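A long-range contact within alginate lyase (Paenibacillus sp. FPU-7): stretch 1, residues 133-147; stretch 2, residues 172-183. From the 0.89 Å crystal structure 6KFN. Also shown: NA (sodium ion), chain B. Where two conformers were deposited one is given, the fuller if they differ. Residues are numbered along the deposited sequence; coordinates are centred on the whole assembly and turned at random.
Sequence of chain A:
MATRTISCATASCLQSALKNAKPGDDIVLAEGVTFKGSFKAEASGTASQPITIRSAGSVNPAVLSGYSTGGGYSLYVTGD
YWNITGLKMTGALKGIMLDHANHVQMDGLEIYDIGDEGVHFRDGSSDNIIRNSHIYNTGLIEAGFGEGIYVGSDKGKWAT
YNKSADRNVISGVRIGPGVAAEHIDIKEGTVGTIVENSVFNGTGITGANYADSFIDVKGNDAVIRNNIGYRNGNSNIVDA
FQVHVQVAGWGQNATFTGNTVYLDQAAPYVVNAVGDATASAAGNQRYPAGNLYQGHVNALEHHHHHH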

# COMPACT_ATOMS: atom_id res chain seq x y z
N SER A 133 9.49 -1.93 -3.06
CA SER A 133 8.55 -1.93 -4.17
C SER A 133 8.28 -0.49 -4.59
O SER A 133 8.54 0.44 -3.84
CB SER A 133 7.22 -2.61 -3.76
OG SER A 133 7.42 -4.00 -3.49
N HIS A 134 7.73 -0.33 -5.80
CA HIS A 134 7.38 0.98 -6.35
C HIS A 134 5.95 0.92 -6.84
O HIS A 134 5.62 0.07 -7.68
CB HIS A 134 8.32 1.34 -7.50
CG HIS A 134 8.13 2.73 -8.06
ND1 HIS A 134 8.66 3.09 -9.27
CD2 HIS A 134 7.49 3.82 -7.59
CE1 HIS A 134 8.36 4.36 -9.51
NE2 HIS A 134 7.64 4.82 -8.51
N ILE A 135 5.11 1.85 -6.34
CA ILE A 135 3.73 1.98 -6.75
C ILE A 135 3.58 3.36 -7.37
O ILE A 135 3.95 4.36 -6.74
CB ILE A 135 2.77 1.84 -5.55
CG1 ILE A 135 2.94 0.48 -4.87
CG2 ILE A 135 1.34 2.09 -5.96
CD1 ILE A 135 2.32 0.39 -3.49
N TYR A 136 3.04 3.43 -8.59
CA TYR A 136 2.89 4.71 -9.27
C TYR A 136 1.71 4.62 -10.22
O TYR A 136 1.23 3.53 -10.54
CB TYR A 136 4.22 5.14 -9.95
CG TYR A 136 4.73 4.22 -11.03
CD1 TYR A 136 5.49 3.10 -10.71
CD2 TYR A 136 4.54 4.52 -12.36
CE1 TYR A 136 6.00 2.28 -11.70
CE2 TYR A 136 5.04 3.71 -13.36
CZ TYR A 136 5.78 2.59 -13.04
OH TYR A 136 6.29 1.81 -14.05
N ASN A 137 1.23 5.77 -10.70
CA ASN A 137 0.16 5.81 -11.71
C ASN A 137 -1.06 5.00 -11.27
O ASN A 137 -1.45 4.01 -11.90
CB ASN A 137 0.67 5.33 -13.08
CG ASN A 137 1.60 6.28 -13.69
OD1 ASN A 137 1.91 7.32 -13.16
ND2 ASN A 137 2.15 5.86 -14.85
N THR A 138 -1.69 5.49 -10.20
CA THR A 138 -2.94 4.93 -9.67
C THR A 138 -4.05 5.96 -9.80
O THR A 138 -3.80 7.14 -10.05
CB THR A 138 -2.78 4.51 -8.21
OG1 THR A 138 -2.41 5.66 -7.45
CG2 THR A 138 -1.71 3.45 -8.01
N GLY A 139 -5.30 5.53 -9.62
CA GLY A 139 -6.40 6.45 -9.78
C GLY A 139 -6.68 6.87 -11.20
O GLY A 139 -7.28 7.93 -11.41
N LEU A 140 -6.34 6.02 -12.18
CA LEU A 140 -6.59 6.33 -13.58
C LEU A 140 -8.08 6.34 -13.92
O LEU A 140 -8.47 6.98 -14.92
CB LEU A 140 -5.83 5.38 -14.50
CG LEU A 140 -4.31 5.40 -14.37
CD1 LEU A 140 -3.79 4.55 -15.51
CD2 LEU A 140 -3.75 6.81 -14.37
N ILE A 141 -8.90 5.65 -13.15
CA ILE A 141 -10.34 5.59 -13.36
C ILE A 141 -11.07 6.47 -12.37
O ILE A 141 -11.96 7.23 -12.73
CB ILE A 141 -10.82 4.12 -13.32
CG1 ILE A 141 -10.25 3.34 -14.52
CG2 ILE A 141 -12.38 4.07 -13.22
CD1 ILE A 141 -10.87 3.66 -15.81
N GLU A 142 -10.70 6.40 -11.09
CA GLU A 142 -11.28 7.27 -10.07
C GLU A 142 -10.17 7.84 -9.21
O GLU A 142 -9.60 7.15 -8.36
CB GLU A 142 -12.30 6.52 -9.22
CG GLU A 142 -13.25 7.42 -8.48
CD GLU A 142 -14.17 8.20 -9.44
OE1 GLU A 142 -14.98 7.56 -10.16
OE2 GLU A 142 -14.07 9.43 -9.44
N ALA A 143 -9.86 9.12 -9.41
CA ALA A 143 -8.77 9.75 -8.70
C ALA A 143 -8.96 9.65 -7.19
O ALA A 143 -8.00 9.42 -6.45
CB ALA A 143 -8.65 11.23 -9.09
N GLY A 144 -10.19 9.84 -6.73
CA GLY A 144 -10.45 9.82 -5.31
C GLY A 144 -10.39 8.45 -4.67
O GLY A 144 -10.42 8.37 -3.43
N PHE A 145 -10.30 7.41 -5.48
CA PHE A 145 -10.05 6.02 -5.05
C PHE A 145 -8.65 5.57 -5.47
O PHE A 145 -8.37 4.39 -5.58
CB PHE A 145 -11.09 5.07 -5.67
CG PHE A 145 -12.53 5.34 -5.31
CD1 PHE A 145 -12.92 6.03 -4.16
CD2 PHE A 145 -13.53 4.84 -6.12
CE1 PHE A 145 -14.24 6.23 -3.83
CE2 PHE A 145 -14.86 5.06 -5.80
CZ PHE A 145 -15.21 5.76 -4.65
N GLY A 146 -7.74 6.54 -5.71
CA GLY A 146 -6.45 6.26 -6.29
C GLY A 146 -5.30 6.20 -5.30
O GLY A 146 -4.20 6.67 -5.61
N GLU A 147 -5.53 5.63 -4.13
CA GLU A 147 -4.48 5.55 -3.13
C GLU A 147 -3.36 4.63 -3.61
O GLU A 147 -3.59 3.67 -4.35
CB GLU A 147 -5.01 5.02 -1.80
CG GLU A 147 -6.06 5.92 -1.15
CD GLU A 147 -7.48 5.79 -1.66
OE1 GLU A 147 -7.77 4.97 -2.54
OE2 GLU A 147 -8.34 6.55 -1.15
N GLY A 172 10.53 0.56 2.94
CA GLY A 172 11.39 0.72 1.79
C GLY A 172 10.64 0.77 0.48
O GLY A 172 11.09 0.21 -0.53
N VAL A 173 9.48 1.41 0.46
CA VAL A 173 8.65 1.53 -0.73
C VAL A 173 8.77 2.93 -1.30
O VAL A 173 8.84 3.90 -0.57
CB VAL A 173 7.17 1.13 -0.41
CG1 VAL A 173 6.19 1.23 -1.58
CG2 VAL A 173 7.14 -0.32 0.12
N ARG A 174 8.72 3.03 -2.61
CA ARG A 174 8.61 4.30 -3.31
C ARG A 174 7.19 4.41 -3.83
O ARG A 174 6.69 3.49 -4.47
CB ARG A 174 9.56 4.33 -4.50
CG ARG A 174 9.71 5.70 -5.13
CD ARG A 174 10.74 5.59 -6.26
NE ARG A 174 12.07 5.62 -5.69
CZ ARG A 174 12.72 6.72 -5.31
NH1 ARG A 174 12.18 7.92 -5.48
NH2 ARG A 174 13.91 6.63 -4.74
N ILE A 175 6.53 5.51 -3.52
CA ILE A 175 5.16 5.74 -3.92
C ILE A 175 5.11 7.05 -4.69
O ILE A 175 5.67 8.05 -4.24
CB ILE A 175 4.16 5.71 -2.75
CG1 ILE A 175 4.40 4.47 -1.90
CG2 ILE A 175 2.73 5.77 -3.27
CD1 ILE A 175 3.57 4.41 -0.63
N GLY A 176 4.44 7.03 -5.85
CA GLY A 176 4.42 8.16 -6.75
C GLY A 176 5.50 8.02 -7.80
O GLY A 176 6.36 7.14 -7.72
N PRO A 177 5.50 8.89 -8.80
CA PRO A 177 4.50 9.93 -9.05
C PRO A 177 3.21 9.30 -9.61
O PRO A 177 3.09 8.09 -9.78
CB PRO A 177 5.19 10.83 -10.06
CG PRO A 177 5.95 9.83 -10.93
CD PRO A 177 6.46 8.79 -9.93
N GLY A 178 2.23 10.17 -9.90
CA GLY A 178 1.01 9.70 -10.54
C GLY A 178 0.07 8.92 -9.65
O GLY A 178 -0.86 8.30 -10.16
N VAL A 179 0.31 8.93 -8.34
CA VAL A 179 -0.64 8.37 -7.38
C VAL A 179 -1.62 9.48 -7.05
O VAL A 179 -1.27 10.55 -6.54
CB VAL A 179 0.12 7.81 -6.17
CG1 VAL A 179 -0.85 7.48 -5.04
CG2 VAL A 179 0.90 6.59 -6.60
N ALA A 180 -2.89 9.26 -7.42
CA ALA A 180 -3.86 10.34 -7.45
C ALA A 180 -4.42 10.69 -6.07
O ALA A 180 -4.84 11.84 -5.86
CB ALA A 180 -5.04 9.98 -8.36
N ALA A 181 -4.52 9.74 -5.16
CA ALA A 181 -4.99 10.00 -3.81
C ALA A 181 -3.80 9.93 -2.85
O ALA A 181 -2.67 10.14 -3.27
CB ALA A 181 -6.18 9.10 -3.45
N GLU A 182 -4.06 9.70 -1.56
CA GLU A 182 -2.92 9.60 -0.66
C GLU A 182 -1.99 8.49 -1.12
O GLU A 182 -2.41 7.44 -1.60
CB GLU A 182 -3.32 9.29 0.79
CG GLU A 182 -4.20 10.32 1.46
CD GLU A 182 -5.68 10.12 1.26
OE1 GLU A 182 -6.13 9.26 0.50
OE2 GLU A 182 -6.41 10.92 1.97
N HIS A 183 -0.70 8.68 -0.86
CA HIS A 183 0.23 7.57 -1.01
C HIS A 183 -0.14 6.42 -0.11
O HIS A 183 -0.09 5.26 -0.54
CB HIS A 183 1.68 8.05 -0.81
CG HIS A 183 2.13 8.88 -1.95
ND1 HIS A 183 3.47 9.17 -2.16
CD2 HIS A 183 1.45 9.37 -3.02
CE1 HIS A 183 3.55 9.90 -3.26
NE2 HIS A 183 2.35 10.05 -3.79
NA NA B . -8.39 8.23 0.48
O HOH W 1 11.94 0.93 -3.28
O HOH W 2 -9.13 9.70 -1.26
O HOH W 3 -8.82 10.11 1.86
O HOH W 4 -10.64 7.34 0.77

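Parallel strands in alginate lyase illustrate how a short backbone ladder can be extended by loops, side chains and a metal. Here His134 pairs with Arg174 and Ile135 with Ile175. As is usual for parallel strands, one residue of each pair bonds to both neighbours of its partner: Arg174 N donates to Ser133 O (2.9 Å) and Ile135 N to Arg174 O (2.9 Å), while Gly176 N donates to Ile135 O (2.9 Å). Backbone bonding continues: Asn137 N donates to Pro177 O (3.1 Å) and Thr138 N to Gly178 O (2.9 Å). Separately, after the first stretch loops away and returns, Ala181 N donates to Gly146 O (3.1 Å). That carbonyl also accepts from Thr138 OG1 (2.8 Å), which ties the loop's two ends together.

Side chains reinforce the register. The His134 ring uses its edge for polarity, NE2 donating to Gly176 O at 2.8 Å, and one face for a CH-π contact, with Arg174 CD 4.0 Å from the ring centroid. Small residues permit close packing farther along: Ala143 CB lies 3.9 Å from Ala180 CB, while a CB on Gly139 would clash with Ala180 CB.

Finally, charge is shared through sodium. Glu147 OE2 (2.3 Å) and Glu182 OE1 (2.5 Å) both bind NA, so the cation bridges two carboxylates that would otherwise repel; three waters and a ligand elsewhere in the structure complete its shell.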